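Local coordinates for protein rhamnosidase B (PDB 2OKX) that probably hydrolyses terminal alpha-L-rhamnose residues from glycosides, as a family 78 alpha-L-rhamnosidase of a Bacillus species, at residues Ser141-Val153 / His478-Cys490. Numbering follows the deposited sequence.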
# COMPACT_ATOMS: atom_id res chain seq x y z
N SER A 141 3.64 17.25 11.31
CA SER A 141 4.02 16.92 9.94
C SER A 141 2.82 16.34 9.19
O SER A 141 1.86 15.85 9.80
CB SER A 141 5.21 15.94 9.93
OG SER A 141 4.85 14.67 10.44
N PRO A 142 2.85 16.37 7.85
CA PRO A 142 1.75 15.86 7.03
C PRO A 142 1.34 14.41 7.22
O PRO A 142 2.17 13.52 7.43
CB PRO A 142 2.24 16.11 5.59
CG PRO A 142 3.19 17.25 5.74
CD PRO A 142 3.94 16.88 6.99
N ARG A 143 0.03 14.17 7.16
CA ARG A 143 -0.49 12.82 7.23
C ARG A 143 -0.04 12.30 5.87
O ARG A 143 -0.20 12.99 4.86
CB ARG A 143 -2.02 12.83 7.32
CG ARG A 143 -2.68 11.46 7.26
CD ARG A 143 -2.35 10.60 8.48
NE ARG A 143 -2.73 9.21 8.25
CZ ARG A 143 -3.98 8.75 8.24
NH1 ARG A 143 -5.00 9.58 8.46
NH2 ARG A 143 -4.21 7.48 7.98
N MET A 144 0.54 11.11 5.84
CA MET A 144 1.04 10.55 4.60
C MET A 144 -0.04 10.23 3.58
O MET A 144 0.04 10.64 2.42
CB MET A 144 1.85 9.29 4.90
CG MET A 144 2.69 8.77 3.74
SD MET A 144 3.84 7.55 4.37
CE MET A 144 4.28 6.64 2.85
N ALA A 145 -1.06 9.49 4.01
CA ALA A 145 -2.16 9.11 3.13
C ALA A 145 -3.29 8.57 3.99
O ALA A 145 -3.08 8.23 5.16
CB ALA A 145 -1.69 8.03 2.15
N CYS A 146 -4.48 8.46 3.42
CA CYS A 146 -5.60 7.94 4.19
C CYS A 146 -5.30 6.53 4.67
O CYS A 146 -5.82 6.09 5.69
CB CYS A 146 -6.89 7.95 3.35
SG CYS A 146 -6.90 6.86 1.89
N GLN A 147 -4.43 5.82 3.94
CA GLN A 147 -4.09 4.45 4.29
C GLN A 147 -2.91 4.30 5.24
O GLN A 147 -2.80 3.28 5.93
CB GLN A 147 -3.75 3.64 3.02
CG GLN A 147 -4.77 3.70 1.88
CD GLN A 147 -4.48 4.82 0.90
OE1 GLN A 147 -3.65 5.69 1.17
NE2 GLN A 147 -5.18 4.81 -0.23
N GLN A 148 -2.05 5.30 5.30
CA GLN A 148 -0.84 5.18 6.11
C GLN A 148 -0.63 6.11 7.30
O GLN A 148 -1.57 6.69 7.83
CB GLN A 148 0.36 5.26 5.16
CG GLN A 148 0.11 4.54 3.83
CD GLN A 148 1.39 4.09 3.16
OE1 GLN A 148 1.59 4.29 1.96
NE2 GLN A 148 2.26 3.47 3.94
N GLY A 149 0.63 6.23 7.71
CA GLY A 149 0.98 7.08 8.84
C GLY A 149 1.28 8.52 8.50
O GLY A 149 0.43 9.22 7.94
N PHE A 150 2.49 8.97 8.82
CA PHE A 150 2.87 10.36 8.56
C PHE A 150 4.24 10.52 7.90
O PHE A 150 5.15 9.73 8.14
CB PHE A 150 2.90 11.13 9.89
CG PHE A 150 1.59 11.14 10.62
CD1 PHE A 150 0.72 12.22 10.49
CD2 PHE A 150 1.22 10.08 11.44
CE1 PHE A 150 -0.50 12.24 11.16
CE2 PHE A 150 -0.00 10.09 12.11
CZ PHE A 150 -0.86 11.17 11.97
N GLY A 151 4.36 11.55 7.07
CA GLY A 151 5.63 11.86 6.43
C GLY A 151 6.28 12.78 7.45
O GLY A 151 5.68 13.78 7.83
N GLU A 152 7.49 12.46 7.89
CA GLU A 152 8.11 13.26 8.94
C GLU A 152 8.86 14.53 8.56
O GLU A 152 9.25 14.74 7.42
CB GLU A 152 9.02 12.37 9.80
CG GLU A 152 10.44 12.10 9.25
CD GLU A 152 10.51 10.92 8.28
OE1 GLU A 152 11.61 10.35 8.14
OE2 GLU A 152 9.48 10.57 7.67
N VAL A 153 9.01 15.38 9.57
CA VAL A 153 9.75 16.64 9.47
C VAL A 153 10.62 16.61 10.73
O VAL A 153 10.10 16.63 11.85
CB VAL A 153 8.81 17.86 9.52
CG1 VAL A 153 9.64 19.13 9.66
CG2 VAL A 153 7.98 17.92 8.25
N HIS A 478 3.08 13.08 -10.30
CA HIS A 478 3.10 13.30 -8.86
C HIS A 478 2.18 12.33 -8.14
O HIS A 478 1.15 11.93 -8.68
CB HIS A 478 2.73 14.75 -8.54
CG HIS A 478 3.81 15.72 -8.91
ND1 HIS A 478 3.69 16.58 -9.98
CD2 HIS A 478 5.04 15.91 -8.40
CE1 HIS A 478 4.81 17.27 -10.10
NE2 HIS A 478 5.65 16.88 -9.16
N THR A 479 2.56 11.95 -6.93
CA THR A 479 1.78 11.01 -6.14
C THR A 479 0.62 11.69 -5.41
O THR A 479 0.54 11.66 -4.19
CB THR A 479 2.68 10.27 -5.12
OG1 THR A 479 3.30 11.22 -4.24
CG2 THR A 479 3.79 9.51 -5.85
N TYR A 480 -0.29 12.30 -6.18
CA TYR A 480 -1.45 12.98 -5.60
C TYR A 480 -2.13 12.00 -4.65
O TYR A 480 -2.41 10.86 -5.03
CB TYR A 480 -2.45 13.39 -6.69
CG TYR A 480 -1.85 14.26 -7.77
CD1 TYR A 480 -1.44 15.56 -7.50
CD2 TYR A 480 -1.69 13.77 -9.06
CE1 TYR A 480 -0.87 16.36 -8.50
CE2 TYR A 480 -1.12 14.54 -10.06
CZ TYR A 480 -0.71 15.84 -9.77
OH TYR A 480 -0.15 16.60 -10.77
N GLY A 481 -2.38 12.44 -3.42
CA GLY A 481 -3.01 11.57 -2.43
C GLY A 481 -1.98 10.89 -1.55
O GLY A 481 -2.33 10.15 -0.63
N LEU A 482 -0.71 11.15 -1.84
CA LEU A 482 0.38 10.55 -1.08
C LEU A 482 1.53 11.51 -0.85
O LEU A 482 2.27 11.84 -1.77
CB LEU A 482 0.92 9.32 -1.83
CG LEU A 482 2.16 8.64 -1.24
CD1 LEU A 482 1.78 7.89 0.04
CD2 LEU A 482 2.76 7.68 -2.26
N ASP A 483 1.67 11.98 0.39
CA ASP A 483 2.77 12.87 0.73
C ASP A 483 3.96 11.95 0.98
O ASP A 483 4.32 11.66 2.12
CB ASP A 483 2.45 13.67 1.99
CG ASP A 483 1.64 14.92 1.69
OD1 ASP A 483 0.48 14.80 1.25
OD2 ASP A 483 2.19 16.03 1.89
N ASN A 484 4.55 11.47 -0.12
CA ASN A 484 5.68 10.54 -0.09
C ASN A 484 6.95 11.32 0.19
O ASN A 484 7.90 11.32 -0.61
CB ASN A 484 5.77 9.86 -1.46
CG ASN A 484 6.18 8.42 -1.37
OD1 ASN A 484 6.00 7.78 -0.34
ND2 ASN A 484 6.71 7.89 -2.47
N THR A 485 7.00 11.96 1.35
CA THR A 485 8.11 12.84 1.68
C THR A 485 8.56 12.89 3.13
O THR A 485 7.97 12.30 4.03
CB THR A 485 7.71 14.28 1.35
OG1 THR A 485 6.66 14.67 2.26
CG2 THR A 485 7.16 14.40 -0.07
N PHE A 486 9.63 13.65 3.33
CA PHE A 486 10.17 13.96 4.64
C PHE A 486 11.06 15.18 4.48
O PHE A 486 11.57 15.46 3.39
CB PHE A 486 10.93 12.77 5.28
CG PHE A 486 12.33 12.55 4.77
CD1 PHE A 486 12.68 11.33 4.18
CD2 PHE A 486 13.33 13.51 4.95
CE1 PHE A 486 13.99 11.07 3.78
CE2 PHE A 486 14.64 13.26 4.55
CZ PHE A 486 14.97 12.04 3.96
N ARG A 487 11.18 15.96 5.55
CA ARG A 487 12.04 17.12 5.54
C ARG A 487 12.99 16.93 6.70
O ARG A 487 12.58 16.57 7.80
CB ARG A 487 11.27 18.43 5.73
CG ARG A 487 12.18 19.60 6.10
CD ARG A 487 11.50 20.94 5.91
NE ARG A 487 11.28 21.23 4.50
CZ ARG A 487 10.67 22.32 4.05
NH1 ARG A 487 10.20 23.22 4.90
NH2 ARG A 487 10.51 22.50 2.74
N TYR A 488 14.27 17.16 6.44
CA TYR A 488 15.30 17.02 7.45
C TYR A 488 16.05 18.35 7.49
O TYR A 488 16.51 18.84 6.45
CB TYR A 488 16.27 15.90 7.05
CG TYR A 488 17.43 15.71 8.00
CD1 TYR A 488 17.34 14.81 9.07
CD2 TYR A 488 18.62 16.41 7.83
CE1 TYR A 488 18.41 14.62 9.94
CE2 TYR A 488 19.70 16.24 8.69
CZ TYR A 488 19.59 15.34 9.74
OH TYR A 488 20.65 15.17 10.59
N ILE A 489 16.13 18.94 8.67
CA ILE A 489 16.83 20.21 8.85
C ILE A 489 18.14 19.88 9.54
O ILE A 489 18.16 19.31 10.62
CB ILE A 489 16.00 21.19 9.70
CG1 ILE A 489 14.60 21.33 9.09
CG2 ILE A 489 16.67 22.55 9.73
CD1 ILE A 489 13.60 22.04 9.98
N CYS A 490 19.24 20.26 8.89
CA CYS A 490 20.58 19.97 9.37
C CYS A 490 21.13 20.66 10.61
O CYS A 490 20.85 21.82 10.87
CB CYS A 490 21.58 20.23 8.24
SG CYS A 490 21.32 19.19 6.80
O HOH W 1 -1.34 12.91 2.01
O HOH W 2 -4.69 9.75 0.71
O HOH W 3 7.14 15.54 5.28
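A first torsion of 82° tucks the CG of Glu-152 over its own backbone, flanked by N and C, and a bend at chi2 then lays the chain alongside Phe-486. Its CD comes to 3.5 Å from Phe-486 CB, with the carboxylate inclined by 30° to the ring. In the backbone, Arg-487 N donates to Glu-152 O at 3.0 Å, and Val-153 pairs in parallel with Arg-487, adding strand 153-155 beside strand 485-489. OE1 of Glu-152 hydrogen-bonds with the hydroxyls of Tyr-497 and Ser-499, and OE2 makes a salt bridge with Arg-503, which also binds Thr-485 O; an alanine here would probably deprive Arg-503 of a charge partner and uncover the CB of Phe-486. Nearer the start of both segments, Asp-483 N reaches Met-144 O at 2.9 Å, while Met-144, extended, lays CG 3.9 Å from Leu-482 CD1 and the methyl CB of Ala-145 touches the same branch. Water bridges Cys-146 N to Gly-481 O. Two backbone bonds at separate points thus fasten a loop of the N-terminal rhamnosidase domain to the concanavalin-like domain, and the buried Glu-152 carboxylate makes the junction probably dependent on charge pairing as well as apolar contact.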